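Local coordinates for protein GH3 beta-N-acetylglucosaminidase (Paenibacillaceae, PDB 6K5J) that probably hydrolyses terminal, non-reducing N-acetylglucosamine residues from beta-linked N-acetylglucosaminides, as a glycoside hydrolase family 3 beta-N-acetylglucosaminidase, at residues Glu116-Ile121 with Arg170-Ala175; Ile368-Ile373 with Gly519-Gln524. One frame throughout, in Å; residues are numbered along the deposited sequence.

Contact 1 of 2, residues Glu116-Ile121 with Arg170-Ala175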
loop_
_atom_site.group_PDB
_atom_site.type_symbol
_atom_site.label_atom_id
_atom_site.label_comp_id
_atom_site.label_asym_id
_atom_site.label_seq_id
_atom_site.Cartn_x
_atom_site.Cartn_y
_atom_site.Cartn_z
ATOM N N GLU A 116 -1.035 -1.960 16.506
ATOM C CA GLU A 116 -1.091 -3.414 16.567
ATOM C C GLU A 116 -1.124 -4.020 15.172
ATOM O O GLU A 116 -0.484 -5.046 14.926
ATOM C CB GLU A 116 -2.288 -3.878 17.396
ATOM C CG GLU A 116 -2.329 -3.213 18.750
ATOM C CD GLU A 116 -3.367 -3.787 19.666
ATOM O OE1 GLU A 116 -4.477 -4.110 19.186
ATOM O OE2 GLU A 116 -3.069 -3.903 20.876
ATOM N N ALA A 117 -1.854 -3.393 14.245
ATOM C CA ALA A 117 -1.874 -3.878 12.868
ATOM C C ALA A 117 -0.472 -3.870 12.269
ATOM O O ALA A 117 -0.026 -4.859 11.671
ATOM C CB ALA A 117 -2.834 -3.021 12.049
ATOM N N ALA A 118 0.248 -2.763 12.443
ATOM C CA ALA A 118 1.591 -2.656 11.887
ATOM C C ALA A 118 2.552 -3.603 12.583
ATOM O O ALA A 118 3.470 -4.146 11.952
ATOM C CB ALA A 118 2.089 -1.213 11.997
ATOM N N HIS A 119 2.369 -3.810 13.890
ATOM C CA HIS A 119 3.275 -4.706 14.606
ATOM C C HIS A 119 3.085 -6.156 14.169
ATOM O O HIS A 119 4.053 -6.919 14.099
ATOM C CB HIS A 119 3.082 -4.569 16.114
ATOM C CG HIS A 119 4.137 -5.272 16.913
ATOM N ND1 HIS A 119 5.421 -4.786 17.032
ATOM C CD2 HIS A 119 4.103 -6.422 17.626
ATOM C CE1 HIS A 119 6.132 -5.602 17.794
ATOM N NE2 HIS A 119 5.357 -6.605 18.164
ATOM N N ILE A 120 1.851 -6.561 13.872
ATOM C CA ILE A 120 1.644 -7.896 13.315
ATOM C C ILE A 120 2.337 -8.016 11.963
ATOM O O ILE A 120 3.076 -8.976 11.709
ATOM C CB ILE A 120 0.145 -8.215 13.196
ATOM C CG1 ILE A 120 -0.468 -8.477 14.571
ATOM C CG2 ILE A 120 -0.054 -9.425 12.289
ATOM C CD1 ILE A 120 -1.997 -8.539 14.521
ATOM N N ILE A 121 2.092 -7.053 11.066
ATOM C CA ILE A 121 2.760 -7.086 9.760
ATOM C C ILE A 121 4.272 -7.166 9.941
ATOM O O ILE A 121 4.953 -7.978 9.302
ATOM C CB ILE A 121 2.381 -5.856 8.914
ATOM C CG1 ILE A 121 0.929 -5.943 8.421
ATOM C CG2 ILE A 121 3.343 -5.734 7.706
ATOM C CD1 ILE A 121 0.399 -4.605 7.827
ATOM N N ARG A 170 5.849 3.143 14.478
ATOM C CA ARG A 170 6.376 2.538 15.701
ATOM C C ARG A 170 6.140 1.027 15.735
ATOM O O ARG A 170 7.012 0.267 16.168
ATOM C CB ARG A 170 5.752 3.206 16.926
ATOM C CG ARG A 170 6.428 2.843 18.248
ATOM C CD ARG A 170 5.955 3.760 19.380
ATOM N NE ARG A 170 4.564 3.502 19.738
ATOM C CZ ARG A 170 4.177 2.566 20.597
ATOM N NH1 ARG A 170 5.082 1.789 21.185
ATOM N NH2 ARG A 170 2.888 2.402 20.863
ATOM N N GLY A 171 4.962 0.574 15.299
ATOM C CA GLY A 171 4.707 -0.863 15.268
ATOM C C GLY A 171 5.636 -1.611 14.327
ATOM O O GLY A 171 6.122 -2.699 14.654
ATOM N N PHE A 172 5.891 -1.046 13.139
ATOM C CA PHE A 172 6.856 -1.657 12.224
ATOM C C PHE A 172 8.247 -1.688 12.854
ATOM O O PHE A 172 8.911 -2.732 12.873
ATOM C CB PHE A 172 6.919 -0.892 10.895
ATOM C CG PHE A 172 5.700 -1.051 10.015
ATOM C CD1 PHE A 172 5.126 -2.297 9.794
ATOM C CD2 PHE A 172 5.148 0.058 9.386
ATOM C CE1 PHE A 172 4.021 -2.429 8.979
ATOM C CE2 PHE A 172 4.018 -0.056 8.574
ATOM C CZ PHE A 172 3.455 -1.300 8.377
ATOM N N GLN A 173 8.712 -0.546 13.364
ATOM C CA GLN A 173 10.103 -0.474 13.811
ATOM C C GLN A 173 10.320 -1.210 15.131
ATOM O O GLN A 173 11.399 -1.771 15.345
ATOM C CB GLN A 173 10.552 0.990 13.874
ATOM C CG GLN A 173 10.694 1.543 12.446
ATOM C CD GLN A 173 11.015 3.018 12.328
ATOM O OE1 GLN A 173 11.177 3.519 11.215
ATOM N NE2 GLN A 173 11.109 3.719 13.451
ATOM N N ASP A 174 9.301 -1.264 15.999
ATOM C CA ASP A 174 9.380 -2.091 17.204
ATOM C C ASP A 174 9.596 -3.556 16.856
ATOM O O ASP A 174 10.250 -4.286 17.610
ATOM C CB ASP A 174 8.105 -1.948 18.047
ATOM C CG ASP A 174 8.115 -0.714 18.928
ATOM O OD1 ASP A 174 9.139 -0.005 18.953
ATOM O OD2 ASP A 174 7.090 -0.445 19.592
ATOM N N ALA A 175 9.067 -4.003 15.719
ATOM C CA ALA A 175 9.218 -5.382 15.277
ATOM C C ALA A 175 10.501 -5.613 14.489
ATOM O O ALA A 175 10.718 -6.725 13.997
ATOM C CB ALA A 175 8.014 -5.802 14.429
#
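His119 reaches across from helix 111-127 to the C-terminal end of helix 158-174 and to Ala175 just beyond it. Its CB lies 3.9 Å from Gly171 O. His119 CG is anti to the backbone N (chi1 -170°), 4.0 Å from Gly171 O. His119 ND1 then donates to Gly171 O at 3.2 Å, using an in-plane lone pair of the carbonyl, with 148° at the hydrogen; the oxygen is tilted somewhat from the imidazole plane. His119 CE1, farther out, packs 3.9 Å from Ala175 CB. The same Gly171 carbonyl also accepts a CA-H...O contact from His119 CA. Both helices belong to the TIM-barrel-type N-terminal domain of family 3, and the axes of the two segments approach to 7.1 Å, at a crossing angle of -30°. Gly171, with no side chain, lies where the backbones come closest, its CA 4.2 Å from His119 CA. Next to His119 in sequence, Ala118 CB sits over the centre of the Phe172 ring in a CH-pi contact, 3.8 Å from the centroid. Ile121 CG2 meets the edge of that ring, 3.6 Å from Phe172 CE1, and both Ile121 and Phe172 also touch Asn133 on strand 132-133.

Contact 2 of 2, residues Ile368-Ile373 with Gly519-Gln524; sequences ISEKSI and GQIAVQ
A hydrated junction joins the C-terminal end of helix 359-372 to the loop that leaves helix 507-517, in the part of the chain that carries the mixed sheet. Gly519, with positive phi, is the C-prime residue of the Schellman motif that ends helix 507-517, and the chain beyond it runs past Glu370, Lys371 and Ile373. No direct hydrogen bond links the two segments; water does. Water 2 donates to Glu370 O and to Ile373 O, each at 2.7 Å, and accepts from Gln524 N at 2.7 Å. Water 1 lies between Glu370 O and Ala522 O, 2.6 Å from the latter. An apolar touch flanks this network. Ile521 has CG1 in the crowded position between its backbone N and carbonyl carbon (chi1 65°). From there an extended chi2 (-178°) carries Ile521 CD1 to 3.9 Å from both CB and CG of Glu370, the two side chains crossing at about a right angle. The carboxylate of Glu370 extends beyond this touch to a salt bridge with Arg511 on helix 507-517. Val523 is modelled in two conformers; in one of them its CG1 lies 3.7 Å from Ile373 O, so that approach is doubtful. Gln524 CB comes 4.0 Å from Lys371 O, while the ammonium of Lys371 pairs with Asp110. Water 2 thus bonds two carbonyls and one amide, bridging the segments beside the direct backbone hydrogen bond between Ile373 and Gly525, so that backbone polar groups here are met partly by solvent.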
loop_
_atom_site.group_PDB
_atom_site.type_symbol
_atom_site.label_atom_id
_atom_site.label_comp_id
_atom_site.label_asym_id
_atom_site.label_seq_id
_atom_site.Cartn_x
_atom_site.Cartn_y
_atom_site.Cartn_z
ATOM N N ILE A 368 -10.594 -5.342 15.191
ATOM C CA ILE A 368 -10.350 -4.063 14.521
ATOM C C ILE A 368 -11.425 -3.792 13.473
ATOM O O ILE A 368 -12.012 -2.705 13.425
ATOM C CB ILE A 368 -8.943 -4.046 13.891
ATOM C CG1 ILE A 368 -7.857 -4.136 14.970
ATOM C CG2 ILE A 368 -8.747 -2.811 13.037
ATOM C CD1 ILE A 368 -6.468 -4.118 14.393
ATOM N N SER A 369 -11.696 -4.776 12.610
ATOM C CA SER A 369 -12.651 -4.555 11.530
ATOM C C SER A 369 -14.063 -4.338 12.056
ATOM O O SER A 369 -14.846 -3.621 11.425
ATOM C CB SER A 369 -12.631 -5.737 10.555
ATOM O OG SER A 369 -11.325 -5.975 10.067
ATOM N N GLU A 370 -14.415 -4.955 13.193
ATOM C CA GLU A 370 -15.725 -4.691 13.795
ATOM C C GLU A 370 -15.913 -3.209 14.105
ATOM O O GLU A 370 -17.041 -2.706 14.066
ATOM C CB GLU A 370 -15.914 -5.518 15.073
ATOM C CG GLU A 370 -15.985 -7.036 14.836
ATOM C CD GLU A 370 -16.231 -7.834 16.116
ATOM O OE1 GLU A 370 -16.568 -7.229 17.154
ATOM O OE2 GLU A 370 -16.083 -9.072 16.078
ATOM N N LYS A 371 -14.828 -2.498 14.431
ATOM C CA LYS A 371 -14.912 -1.072 14.729
ATOM C C LYS A 371 -14.898 -0.197 13.482
ATOM O O LYS A 371 -15.149 1.008 13.589
ATOM C CB LYS A 371 -13.748 -0.650 15.647
ATOM C CG LYS A 371 -13.860 -1.137 17.088
ATOM C CD LYS A 371 -12.650 -0.695 17.939
ATOM C CE LYS A 371 -12.822 0.717 18.512
ATOM N NZ LYS A 371 -11.559 1.263 19.133
ATOM N N SER A 372 -14.625 -0.771 12.313
ATOM C CA SER A 372 -14.363 -0.025 11.089
ATOM C C SER A 372 -15.598 0.155 10.205
ATOM O O SER A 372 -15.784 1.235 9.634
ATOM C CB SER A 372 -13.241 -0.736 10.304
ATOM O OG SER A 372 -12.914 -0.069 9.102
ATOM N N ILE A 373 -16.460 -0.867 10.096
ATOM C CA ILE A 373 -17.609 -0.803 9.191
ATOM C C ILE A 373 -18.422 0.453 9.457
ATOM O O ILE A 373 -18.762 0.765 10.605
ATOM C CB ILE A 373 -18.492 -2.057 9.334
ATOM C CG1 ILE A 373 -17.645 -3.339 9.211
ATOM C CG2 ILE A 373 -19.631 -1.993 8.306
ATOM C CD1 ILE A 373 -16.952 -3.516 7.852
ATOM N N GLY A 519 -27.339 -7.872 12.172
ATOM C CA GLY A 519 -27.754 -7.347 13.462
ATOM C C GLY A 519 -27.001 -7.883 14.661
ATOM O O GLY A 519 -27.454 -7.713 15.797
ATOM N N GLN A 520 -25.856 -8.531 14.447
ATOM C CA GLN A 520 -25.107 -9.062 15.578
ATOM C C GLN A 520 -24.238 -8.000 16.245
ATOM O O GLN A 520 -24.043 -8.049 17.466
ATOM C CB GLN A 520 -24.257 -10.250 15.120
ATOM C CG GLN A 520 -25.131 -11.436 14.700
ATOM C CD GLN A 520 -24.327 -12.592 14.156
ATOM O OE1 GLN A 520 -23.712 -13.341 14.921
ATOM N NE2 GLN A 520 -24.329 -12.758 12.829
ATOM N N ILE A 521 -23.707 -7.045 15.477
ATOM C CA ILE A 521 -22.975 -5.919 16.047
ATOM C C ILE A 521 -23.535 -4.630 15.468
ATOM O O ILE A 521 -24.160 -4.613 14.405
ATOM C CB ILE A 521 -21.451 -6.005 15.792
ATOM C CG1 ILE A 521 -21.139 -5.892 14.287
ATOM C CG2 ILE A 521 -20.874 -7.316 16.353
ATOM C CD1 ILE A 521 -19.603 -6.032 13.966
ATOM N N ALA A 522 -23.322 -3.543 16.195
ATOM C CA ALA A 522 -23.717 -2.228 15.730
ATOM C C ALA A 522 -22.592 -1.609 14.910
ATOM O O ALA A 522 -21.421 -1.968 15.047
ATOM C CB ALA A 522 -24.055 -1.314 16.913
ATOM N N VAL A 523 -22.958 -0.651 14.061
ATOM C CA VAL A 523 -21.940 0.070 13.308
ATOM C C VAL A 523 -21.255 1.063 14.233
ATOM O O VAL A 523 -21.901 1.797 14.991
ATOM C CB VAL A 523 -22.536 0.776 12.078
ATOM C CG1 VAL A 523 -22.332 -0.081 10.826
ATOM C CG2 VAL A 523 -23.991 1.094 12.286
ATOM N N GLN A 524 -19.926 1.066 14.193
ATOM C CA GLN A 524 -19.142 2.004 14.989
ATOM C C GLN A 524 -18.226 2.883 14.153
ATOM O O GLN A 524 -17.689 3.861 14.684
ATOM C CB GLN A 524 -18.284 1.259 16.026
ATOM C CG GLN A 524 -19.063 0.453 17.081
ATOM C CD GLN A 524 -18.123 -0.250 18.054
ATOM O OE1 GLN A 524 -17.977 -1.468 18.019
ATOM N NE2 GLN A 524 -17.473 0.520 18.913
HETATM O O HOH W 1 -19.193 -3.034 15.919
HETATM O O HOH W 2 -18.598 -0.861 12.811
#

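In the fold
Contact 1 comes first along the chain and closes before contact 2 opens; their centres lie 23 Å apart. Contact 1 joins two helices within the TIM-barrel-type N-terminal domain. Contact 2 lies at the surface, beside the mixed six-stranded sheet, whose edge strand 374-377 follows directly after helix 359-372. That helix connects the two regions: Leu364 and Val365 touch Glu116 and Ile120 from contact 1's first segment, while the helix's last turns supply one side of contact 2. Ile368 and Lys371 also meet Leu113 on helix 111-127. Through these touches helices 111-127 and 359-372 join the barrel to the sheet-bearing region. The contacts themselves do not touch; their nearest atoms are about 4 Å apart.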